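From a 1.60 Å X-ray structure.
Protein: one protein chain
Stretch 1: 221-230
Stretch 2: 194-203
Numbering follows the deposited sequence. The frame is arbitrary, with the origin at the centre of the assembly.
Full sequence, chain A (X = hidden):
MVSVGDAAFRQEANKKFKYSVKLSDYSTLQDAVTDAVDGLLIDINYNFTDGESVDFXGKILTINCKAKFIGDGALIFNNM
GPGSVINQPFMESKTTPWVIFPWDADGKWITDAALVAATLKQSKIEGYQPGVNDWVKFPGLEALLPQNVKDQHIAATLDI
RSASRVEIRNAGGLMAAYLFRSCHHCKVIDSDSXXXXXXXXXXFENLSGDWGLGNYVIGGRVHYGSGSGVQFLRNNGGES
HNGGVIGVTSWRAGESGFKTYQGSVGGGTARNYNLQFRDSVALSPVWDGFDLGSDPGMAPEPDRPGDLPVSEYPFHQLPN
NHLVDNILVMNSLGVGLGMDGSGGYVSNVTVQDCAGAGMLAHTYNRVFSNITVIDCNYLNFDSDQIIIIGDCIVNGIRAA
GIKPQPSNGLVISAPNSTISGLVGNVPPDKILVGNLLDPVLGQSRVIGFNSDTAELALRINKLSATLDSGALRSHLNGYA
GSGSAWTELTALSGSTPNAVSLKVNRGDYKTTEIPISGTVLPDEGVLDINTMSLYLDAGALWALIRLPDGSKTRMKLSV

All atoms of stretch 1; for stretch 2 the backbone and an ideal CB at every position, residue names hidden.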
# COMPACT_ATOMS: atom_id res chain seq x y z
N ARG A 221 -3.47 -9.90 17.67
CA ARG A 221 -4.48 -10.72 17.03
C ARG A 221 -5.51 -11.23 18.01
O ARG A 221 -5.24 -11.42 19.20
CB ARG A 221 -3.82 -12.02 16.51
CG ARG A 221 -2.55 -11.98 15.82
CD ARG A 221 -1.86 -13.38 15.77
NE ARG A 221 -2.74 -14.37 15.18
CZ ARG A 221 -2.90 -14.59 13.87
NH1 ARG A 221 -2.29 -13.83 12.96
NH2 ARG A 221 -3.79 -15.50 13.45
N VAL A 222 -6.71 -11.44 17.47
CA VAL A 222 -7.81 -12.10 18.15
C VAL A 222 -8.40 -13.21 17.27
O VAL A 222 -8.36 -13.13 16.08
CB VAL A 222 -8.88 -11.10 18.59
CG1 VAL A 222 -8.29 -10.06 19.55
CG2 VAL A 222 -9.53 -10.40 17.45
N HIS A 223 -8.89 -14.27 17.94
CA HIS A 223 -9.40 -15.50 17.28
C HIS A 223 -10.81 -15.88 17.80
O HIS A 223 -11.12 -15.72 19.01
CB HIS A 223 -8.51 -16.70 17.59
CG HIS A 223 -7.16 -16.69 16.96
ND1 HIS A 223 -6.34 -17.80 17.00
CD2 HIS A 223 -6.48 -15.74 16.24
CE1 HIS A 223 -5.21 -17.54 16.35
NE2 HIS A 223 -5.27 -16.31 15.86
N TYR A 224 -11.65 -16.37 16.88
CA TYR A 224 -12.98 -16.89 17.21
C TYR A 224 -13.83 -15.80 17.91
O TYR A 224 -13.83 -14.65 17.45
CB TYR A 224 -12.85 -18.23 18.02
CG TYR A 224 -12.24 -19.33 17.19
CD1 TYR A 224 -12.91 -19.86 16.14
CD2 TYR A 224 -10.96 -19.86 17.49
CE1 TYR A 224 -12.35 -20.90 15.35
CE2 TYR A 224 -10.42 -20.87 16.72
CZ TYR A 224 -11.08 -21.36 15.66
OH TYR A 224 -10.52 -22.35 14.87
N GLY A 225 -14.59 -16.15 18.95
CA GLY A 225 -15.58 -15.25 19.54
C GLY A 225 -16.91 -15.43 18.79
O GLY A 225 -16.97 -15.70 17.58
N SER A 226 -18.01 -15.29 19.51
CA SER A 226 -19.32 -15.41 18.88
C SER A 226 -19.74 -14.08 18.23
O SER A 226 -20.72 -14.06 17.44
CB SER A 226 -20.37 -15.71 19.93
OG SER A 226 -20.14 -16.93 20.60
N GLY A 227 -19.12 -13.00 18.68
CA GLY A 227 -19.37 -11.64 18.16
C GLY A 227 -18.18 -11.13 17.37
O GLY A 227 -17.54 -11.90 16.60
N SER A 228 -17.98 -9.83 17.41
CA SER A 228 -16.95 -9.20 16.61
C SER A 228 -15.63 -9.11 17.35
O SER A 228 -15.61 -9.11 18.59
CB SER A 228 -17.44 -7.85 16.08
OG SER A 228 -18.53 -8.04 15.20
N GLY A 229 -14.54 -9.11 16.59
CA GLY A 229 -13.22 -9.09 17.19
C GLY A 229 -12.99 -7.86 18.03
O GLY A 229 -12.58 -7.89 19.18
N VAL A 230 -13.14 -6.71 17.36
CA VAL A 230 -13.06 -5.40 18.00
C VAL A 230 -14.33 -4.62 17.68
O VAL A 230 -14.76 -4.57 16.55
CB VAL A 230 -11.83 -4.54 17.48
CG1 VAL A 230 -11.75 -3.18 18.20
CG2 VAL A 230 -10.53 -5.29 17.64
N UNK A 194 -5.95 -13.84 21.46
CA UNK A 194 -7.01 -14.02 22.44
C UNK A 194 -8.10 -14.88 21.80
O UNK A 194 -8.59 -14.54 20.72
CB UNK A 194 -7.57 -12.68 22.91
N UNK A 195 -8.49 -15.99 22.44
CA UNK A 195 -9.61 -16.75 21.96
C UNK A 195 -10.88 -16.18 22.60
O UNK A 195 -11.08 -16.25 23.83
CB UNK A 195 -9.44 -18.24 22.27
N UNK A 196 -11.75 -15.58 21.78
CA UNK A 196 -13.01 -15.02 22.25
C UNK A 196 -14.05 -15.97 22.79
O UNK A 196 -14.01 -17.14 22.50
CB UNK A 196 -13.65 -14.24 21.10
N UNK A 197 -14.97 -15.42 23.60
CA UNK A 197 -16.16 -16.12 24.07
C UNK A 197 -17.43 -15.54 23.48
O UNK A 197 -17.47 -15.09 22.34
CB UNK A 197 -16.23 -16.07 25.60
N UNK A 198 -18.48 -15.49 24.27
CA UNK A 198 -19.77 -15.11 23.71
C UNK A 198 -19.84 -13.64 23.24
O UNK A 198 -20.58 -13.31 22.31
CB UNK A 198 -20.86 -15.36 24.75
N UNK A 199 -19.12 -12.75 23.93
CA UNK A 199 -19.18 -11.31 23.66
C UNK A 199 -18.07 -10.88 22.71
O UNK A 199 -17.17 -11.64 22.40
CB UNK A 199 -19.08 -10.52 24.97
N UNK A 200 -18.19 -9.68 22.15
CA UNK A 200 -17.09 -9.11 21.41
C UNK A 200 -15.78 -9.27 22.16
O UNK A 200 -15.76 -9.25 23.41
CB UNK A 200 -17.36 -7.63 21.12
N UNK A 201 -14.69 -9.46 21.44
CA UNK A 201 -13.42 -9.74 22.12
C UNK A 201 -12.87 -8.53 22.82
O UNK A 201 -12.47 -8.63 23.98
CB UNK A 201 -12.38 -10.26 21.12
N UNK A 202 -12.74 -7.42 22.08
CA UNK A 202 -12.35 -6.14 22.67
C UNK A 202 -13.44 -5.12 22.34
O UNK A 202 -13.75 -4.95 21.19
CB UNK A 202 -10.99 -5.68 22.15
N UNK A 203 -13.98 -4.46 23.37
CA UNK A 203 -15.09 -3.54 23.19
C UNK A 203 -14.84 -2.25 23.97
O UNK A 203 -14.43 -2.29 25.12
CB UNK A 203 -16.40 -4.19 23.63

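Position 194 pairs in parallel with Val222, its CA-to-CB bond on the same sheet face as that valine, and the ideal CB lies 4.3 Å from Val222 CG1. An aliphatic, beta-branched or not, would suit. The residue is Ile194, whose CD1 sits 4.2 Å from Val222 CG1. Its backbone does the pairing: His223 N donates to Ile194 O at 2.8 Å, while the bond from Ile194 N to Arg221 O is weak at 3.4 Å.

Position 195 turns to the other face, beside His223. Its ideal CB is 4.4 Å from His223 O, with the Tyr224 ring a little farther off, so a long apolar chain that can bend back would profit. Ile195 does this with chi1 and chi2 both m: CD1 comes to 3.6 Å from His223 CB and 4.4 Å from Tyr224 CD2, near the plane of that ring.

At 196 an ideal CB would stand 2.7 Å from Gly225 CA, a clash, so only glycine fits this backbone. Gly196 leaves room for the backbone at Gly225, CA to CA 3.7 Å, and its N donates to His223 O at 2.8 Å. A water then links Gly196 O to Gly225 N, at 2.8 Å and 3.0 Å.

Position 197 points away, and stretch 1 sets no demand on a side chain. Gly197 contributes its carbonyl, with Ser226 N donating to Gly197 O at 2.9 Å.

Position 198 also points away; a polar or long flexible chain would do. Lys198 passes the serine with its methylenes, CD lying 3.8 Å from Ser226 OG.

Position 199 faces away from stretch 1, so many polar residues would serve. It is Asp199, whose backbone O is bridged by a water to Gly227 N.

At 200 the ideal CB is 3.4 Å from Ser228 O, close but not prohibitive; a small residue is the safe choice. Gly200 makes a CA-H...O contact, CA to Ser228 O, at 3.2 Å.

Position 201 points toward stretch 1, tight against Gly229 O at 3.1 Å from the ideal CB, with Val222 nearby. A slim aliphatic that reaches inward is favoured. Ile201 extends CD1 to 3.9 Å from Val222 CB and 3.5 Å from Tyr224 O, while its N donates to Ser228 O at 3.0 Å.

Position 202 resumes parallel pairing, sharing a face with Val230: again an aliphatic. Ile202 CD1 reaches Val222 CG1 at 4.0 Å, and Ile202 N donates to Gly229 O at 2.9 Å.

Position 203 points away, with nothing of stretch 1 near its ideal CB; its extended backbone would suit a beta-branched residue among many others. It is Thr203, which makes no contact with stretch 1.

Stretch 2 194-203: IIGGKDGIIT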
# COMPACT_ATOMS: atom_id res chain seq x y z
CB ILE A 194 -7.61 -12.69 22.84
CG1 ILE A 194 -6.58 -11.74 23.46
CG2 ILE A 194 -8.76 -12.90 23.87
CD1 ILE A 194 -7.04 -10.27 23.55
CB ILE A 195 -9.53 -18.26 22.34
CG1 ILE A 195 -8.27 -18.93 21.84
CG2 ILE A 195 -10.76 -19.00 21.85
CD1 ILE A 195 -7.96 -18.65 20.52
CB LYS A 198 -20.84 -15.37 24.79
CG LYS A 198 -22.24 -15.17 24.30
CD LYS A 198 -22.71 -16.23 23.37
CE LYS A 198 -24.22 -16.15 23.17
NZ LYS A 198 -24.80 -17.33 22.46
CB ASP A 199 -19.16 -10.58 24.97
CG ASP A 199 -20.38 -10.91 25.84
OD1 ASP A 199 -21.50 -11.16 25.29
OD2 ASP A 199 -20.23 -10.88 27.07
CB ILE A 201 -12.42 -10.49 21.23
CG1 ILE A 201 -13.09 -11.72 20.61
CG2 ILE A 201 -11.19 -10.88 22.05
CD1 ILE A 201 -12.26 -12.58 19.73
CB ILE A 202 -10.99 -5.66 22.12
CG1 ILE A 202 -9.91 -6.77 22.30
CG2 ILE A 202 -10.59 -4.33 22.78
CD1 ILE A 202 -8.64 -6.61 21.48
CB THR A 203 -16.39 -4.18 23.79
OG1 THR A 203 -16.68 -5.40 23.13
CG2 THR A 203 -17.57 -3.22 23.68
O HOH W 1 -15.47 -18.48 20.58
O HOH W 2 -16.70 -12.30 19.82
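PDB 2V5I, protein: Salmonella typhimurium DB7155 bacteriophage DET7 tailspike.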